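Local coordinates for protein 3,6-diketocamphane 1,6-monooxygenase (Pseudomonas putida, PDB 4UWM) that catalyses the FMNH2- and oxygen-dependent Baeyer-Villiger conversion of a diketocamphane to its lactone, a step in the bacterial degradation of (-)-camphor, at residues Y205-P208 and S209-L212; R232-E235 and V236-E239. One frame throughout, in Å; residues are numbered along the deposited sequence.

Contact 1. Residues Y205-P208 and S209-L212; sequences YNSP and SMRL. With FMN (flavin mononucleotide), chain C.
Ser207 OG makes two hydrogen bonds. It donates to phosphate oxygen O2P of FMN at 2.5 Å, and it accepts from Met210 N at 3.2 Å. The second bond makes Ser207 the N-cap of helix 208-216. With OG anti to the Ser207 backbone N (chi1 -174°), the hydroxyl lies where it can serve both the phosphate and the first helical turn. Ser209 takes another phosphate oxygen, O1P, and holds it twice. Its OG donates to O1P at 2.7 Å. Its backbone N donates to the same O1P at 3.2 Å, through a bent bond (144° at the hydrogen). Pro208 lies between the two serines in sequence, and its CD is 3.4 Å from O1P. The helix proper starts with Arg211 N bonded to Ser207 O and Leu212 N to Pro208 O. On the inner side Met210 CG packs against Ser207 CB at 3.5 Å. The Met210 chain then bends away to Pro220 and Ser222 of strand 219-223. FMN is also hydrogen-bonded to Thr201, Ser204, Ser44, His10 and Met76 O. A phosphate held at the N-terminal end of a helix that follows a parallel strand is a familiar TIM-barrel site, here the FMN site of a bacterial luciferase family enzyme.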
loop_
_atom_site.group_PDB
_atom_site.type_symbol
_atom_site.label_atom_id
_atom_site.label_comp_id
_atom_site.label_asym_id
_atom_site.label_seq_id
_atom_site.Cartn_x
_atom_site.Cartn_y
_atom_site.Cartn_z
ATOM N N TYR A 205 5.937 31.815 4.999
ATOM C CA TYR A 205 5.823 32.707 6.157
ATOM C C TYR A 205 4.363 32.947 6.547
ATOM O O TYR A 205 3.949 32.639 7.675
ATOM C CB TYR A 205 6.542 34.034 5.868
ATOM C CG TYR A 205 6.569 34.984 7.043
ATOM C CD1 TYR A 205 7.407 34.747 8.133
ATOM C CD2 TYR A 205 5.752 36.118 7.071
ATOM C CE1 TYR A 205 7.434 35.607 9.217
ATOM C CE2 TYR A 205 5.773 36.985 8.152
ATOM C CZ TYR A 205 6.615 36.724 9.221
ATOM O OH TYR A 205 6.648 37.575 10.299
ATOM N N ASN A 206 3.601 33.503 5.604
ATOM C CA ASN A 206 2.160 33.672 5.756
ATOM C C ASN A 206 1.458 32.467 5.140
ATOM O O ASN A 206 1.039 32.506 3.986
ATOM C CB ASN A 206 1.685 34.971 5.090
ATOM C CG ASN A 206 2.278 36.215 5.727
ATOM O OD1 ASN A 206 2.315 36.352 6.950
ATOM N ND2 ASN A 206 2.735 37.138 4.892
ATOM N N SER A 207 1.344 31.396 5.921
ATOM C CA SER A 207 0.930 30.079 5.417
ATOM C C SER A 207 -0.583 29.837 5.237
ATOM O O SER A 207 -1.331 29.739 6.229
ATOM C CB SER A 207 1.539 28.992 6.305
ATOM O OG SER A 207 1.279 27.692 5.794
ATOM N N PRO A 208 -1.034 29.702 3.969
ATOM C CA PRO A 208 -2.419 29.319 3.677
ATOM C C PRO A 208 -2.770 27.957 4.273
ATOM O O PRO A 208 -3.917 27.738 4.683
ATOM C CB PRO A 208 -2.449 29.248 2.145
ATOM C CG PRO A 208 -1.342 30.139 1.702
ATOM C CD PRO A 208 -0.266 29.924 2.728
ATOM N N SER A 209 -1.781 27.057 4.323
ATOM C CA SER A 209 -1.944 25.748 4.962
ATOM C C SER A 209 -2.195 25.889 6.460
ATOM O O SER A 209 -3.044 25.196 7.015
ATOM C CB SER A 209 -0.731 24.851 4.694
ATOM O OG SER A 209 -0.646 24.569 3.304
ATOM N N MET A 210 -1.457 26.793 7.113
ATOM C CA MET A 210 -1.674 27.059 8.537
ATOM C C MET A 210 -3.068 27.623 8.804
ATOM O O MET A 210 -3.701 27.255 9.797
ATOM C CB MET A 210 -0.588 27.979 9.099
ATOM C CG MET A 210 0.744 27.271 9.280
ATOM S SD MET A 210 0.664 26.019 10.566
ATOM C CE MET A 210 1.657 24.730 9.816
ATOM N N ARG A 211 -3.546 28.483 7.898
ATOM C CA ARG A 211 -4.888 29.062 7.991
ATOM C C ARG A 211 -5.957 27.979 7.816
ATOM O O ARG A 211 -6.898 27.890 8.595
ATOM C CB ARG A 211 -5.053 30.172 6.945
ATOM C CG ARG A 211 -6.193 31.148 7.209
ATOM C CD ARG A 211 -6.091 32.379 6.311
ATOM N NE ARG A 211 -5.014 33.286 6.709
ATOM C CZ ARG A 211 -3.882 33.461 6.032
ATOM N NH1 ARG A 211 -3.663 32.794 4.906
ATOM N NH2 ARG A 211 -2.967 34.311 6.479
ATOM N N LEU A 212 -5.799 27.149 6.783
ATOM C CA LEU A 212 -6.747 26.056 6.543
ATOM C C LEU A 212 -6.795 25.085 7.719
ATOM O O LEU A 212 -7.866 24.610 8.083
ATOM C CB LEU A 212 -6.414 25.292 5.248
ATOM C CG LEU A 212 -7.243 24.028 4.935
ATOM C CD1 LEU A 212 -8.702 24.350 4.632
ATOM C CD2 LEU A 212 -6.625 23.224 3.798
HETATM N N1 FMN C . 5.272 18.810 2.648
HETATM C C2 FMN C . 4.731 17.697 3.221
HETATM O O2 FMN C . 3.522 17.440 3.043
HETATM N N3 FMN C . 5.448 16.852 3.987
HETATM C C4 FMN C . 6.748 17.047 4.240
HETATM O O4 FMN C . 7.363 16.233 4.959
HETATM C C4A FMN C . 7.425 18.237 3.651
HETATM N N5 FMN C . 8.736 18.500 3.855
HETATM C C5A FMN C . 9.335 19.589 3.311
HETATM C C6 FMN C . 10.690 19.831 3.546
HETATM C C7 FMN C . 11.323 20.945 2.995
HETATM C C7M FMN C . 12.788 21.188 3.262
HETATM C C8 FMN C . 10.533 21.884 2.145
HETATM C C8M FMN C . 11.162 23.101 1.525
HETATM C C9 FMN C . 9.182 21.646 1.910
HETATM C C9A FMN C . 8.544 20.535 2.460
HETATM N N10 FMN C . 7.165 20.290 2.227
HETATM C C10 FMN C . 6.581 19.136 2.814
HETATM C "C1'" FMN C . 6.373 21.198 1.377
HETATM C "C2'" FMN C . 5.605 22.222 2.199
HETATM O "O2'" FMN C . 4.938 21.533 3.255
HETATM C "C3'" FMN C . 4.582 22.955 1.336
HETATM O "O3'" FMN C . 5.183 24.160 0.841
HETATM C "C4'" FMN C . 3.310 23.254 2.134
HETATM O "O4'" FMN C . 2.491 22.080 2.217
HETATM C "C5'" FMN C . 2.498 24.413 1.568
HETATM O "O5'" FMN C . 2.906 25.555 2.309
HETATM P P FMN C . 2.117 26.948 2.315
HETATM O O1P FMN C . 0.653 26.643 2.279
HETATM O O2P FMN C . 2.586 27.504 3.626
HETATM O O3P FMN C . 2.645 27.646 1.092
#

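Contact 2. Residues R232-E235 and V236-E239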
loop_
_atom_site.group_PDB
_atom_site.type_symbol
_atom_site.label_atom_id
_atom_site.label_comp_id
_atom_site.label_asym_id
_atom_site.label_seq_id
_atom_site.Cartn_x
_atom_site.Cartn_y
_atom_site.Cartn_z
ATOM N N ARG A 232 4.970 33.327 13.208
ATOM C CA ARG A 232 3.932 33.649 12.213
ATOM C C ARG A 232 2.993 32.461 11.934
ATOM O O ARG A 232 1.780 32.631 11.788
ATOM C CB ARG A 232 4.563 34.161 10.911
ATOM C CG ARG A 232 3.575 34.757 9.909
ATOM C CD ARG A 232 2.816 35.950 10.475
ATOM N NE ARG A 232 1.685 36.309 9.632
ATOM C CZ ARG A 232 0.562 36.867 10.070
ATOM N NH1 ARG A 232 0.395 37.144 11.360
ATOM N NH2 ARG A 232 -0.406 37.132 9.213
ATOM N N HIS A 233 3.561 31.258 11.861
ATOM C CA HIS A 233 2.771 30.037 11.670
ATOM C C HIS A 233 1.725 29.893 12.762
ATOM O O HIS A 233 0.545 29.688 12.462
ATOM C CB HIS A 233 3.678 28.794 11.611
ATOM C CG HIS A 233 4.239 28.522 10.250
ATOM N ND1 HIS A 233 4.715 27.285 9.875
ATOM C CD2 HIS A 233 4.382 29.326 9.167
ATOM C CE1 HIS A 233 5.138 27.344 8.625
ATOM N NE2 HIS A 233 4.944 28.570 8.172
ATOM N N TRP A 234 2.149 30.017 14.020
ATOM C CA TRP A 234 1.206 29.890 15.126
ATOM C C TRP A 234 0.176 31.037 15.180
ATOM O O TRP A 234 -0.987 30.785 15.487
ATOM C CB TRP A 234 1.896 29.664 16.476
ATOM C CG TRP A 234 0.888 29.268 17.492
ATOM C CD1 TRP A 234 0.344 30.062 18.449
ATOM C CD2 TRP A 234 0.235 27.999 17.600
ATOM N NE1 TRP A 234 -0.582 29.362 19.174
ATOM C CE2 TRP A 234 -0.675 28.092 18.673
ATOM C CE3 TRP A 234 0.338 26.785 16.904
ATOM C CZ2 TRP A 234 -1.482 27.021 19.071
ATOM C CZ3 TRP A 234 -0.456 25.721 17.303
ATOM C CH2 TRP A 234 -1.361 25.848 18.373
ATOM N N GLU A 235 0.608 32.264 14.867
ATOM C CA GLU A 235 -0.304 33.405 14.722
ATOM C C GLU A 235 -1.434 33.080 13.744
ATOM O O GLU A 235 -2.609 33.173 14.098
ATOM C CB GLU A 235 0.435 34.651 14.211
ATOM C CG GLU A 235 1.286 35.381 15.235
ATOM C CD GLU A 235 1.988 36.595 14.653
ATOM O OE1 GLU A 235 1.756 36.927 13.474
ATOM O OE2 GLU A 235 2.779 37.224 15.376
ATOM N N VAL A 236 -1.062 32.691 12.517
ATOM C CA VAL A 236 -2.022 32.423 11.449
ATOM C C VAL A 236 -2.967 31.285 11.830
ATOM O O VAL A 236 -4.179 31.398 11.648
ATOM C CB VAL A 236 -1.321 32.165 10.094
ATOM C CG1 VAL A 236 -2.312 31.632 9.064
ATOM C CG2 VAL A 236 -0.666 33.446 9.582
ATOM N N TYR A 237 -2.408 30.211 12.388
ATOM C CA TYR A 237 -3.192 29.043 12.802
ATOM C C TYR A 237 -4.204 29.368 13.886
ATOM O O TYR A 237 -5.370 28.982 13.767
ATOM C CB TYR A 237 -2.276 27.924 13.324
ATOM C CG TYR A 237 -3.005 26.682 13.815
ATOM C CD1 TYR A 237 -3.446 25.695 12.914
ATOM C CD2 TYR A 237 -3.227 26.472 15.171
ATOM C CE1 TYR A 237 -4.101 24.554 13.368
ATOM C CE2 TYR A 237 -3.876 25.337 15.627
ATOM C CZ TYR A 237 -4.310 24.375 14.722
ATOM O OH TYR A 237 -4.958 23.235 15.180
ATOM N N SER A 238 -3.734 30.012 14.962
ATOM C CA SER A 238 -4.590 30.305 16.115
ATOM C C SER A 238 -5.708 31.277 15.756
ATOM O O SER A 238 -6.836 31.102 16.203
ATOM C CB SER A 238 -3.769 30.827 17.295
ATOM O OG SER A 238 -2.877 31.844 16.875
ATOM N N GLU A 239 -5.386 32.285 14.939
ATOM C CA GLU A 239 -6.379 33.268 14.522
ATOM C C GLU A 239 -7.496 32.602 13.706
ATOM O O GLU A 239 -8.681 32.870 13.940
ATOM C CB GLU A 239 -5.712 34.425 13.767
ATOM C CG GLU A 239 -4.963 35.390 14.685
ATOM C CD GLU A 239 -3.941 36.261 13.963
ATOM O OE1 GLU A 239 -4.068 36.454 12.736
ATOM O OE2 GLU A 239 -3.005 36.757 14.629
#
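Trp234 O accepts two hydrogen bonds from Ser238. Ser238 N gives the helical bond to Trp234 O at 2.9 Å, and Ser238 OG donates to the same oxygen at 2.6 Å. The two donors come from opposite faces of the carbonyl plane. OG sits between the Ser238 backbone N and carbonyl carbon (chi1 48°), which turns it back to the preceding turn. Ser238 has a second conformer, so the hydroxyl bond is certain for this one only. Arg232 NH1 forms a salt bridge with Glu235 OE1 at 2.5 Å, in the guanidinium plane; Glu235 also has a second conformer. Val236 CG2 covers one face of that guanidinium, 3.7 Å from Arg232 CZ. On another side of the helix, Tyr237 CD2 lies over the indole face of Trp234, 3.6 Å from CZ3. The ring planes are inclined at 35°. Ser238 CB lies over the indole too, near NE1. Arg250 makes a cation-pi contact with Trp234, and Tyr237 OH bonds to Phe218 O. Cutting Trp234 back to alanine is likely to open a gap beside Tyr237 and leave Arg250 without this aromatic partner. The backbone bonds set the helix. Side chains add a charge pair that may change with the Glu235 conformer, aromatic packing, and a bond from His233 NE2 to Ser204 O of the FMN-binding loop.

How the contacts relate
Contact 1 lies at the FMN phosphate, and contact 2 lies behind it on helix 227-244. Their centres are about 8 Å apart. Both are partly buried, in successive helices of the barrel. Ser207 and Met210 are buried in contact 1. In contact 2 His233, Val236 and Tyr237 are buried, and Glu239 lies at the surface. Contact 1 spends hydroxyls and a backbone N-H on a ligand at a helix start. Contact 2 is mid-helix, with a salt bridge and aromatic packing. Asn206 OD1, in the conformer given of two, probably accepts from Arg232 NE at 2.8 Å. Ser207 O packs on Val236 CG1. Arg232, His233, Val236 and Tyr237 thus form part of a second shell behind residues 205-212.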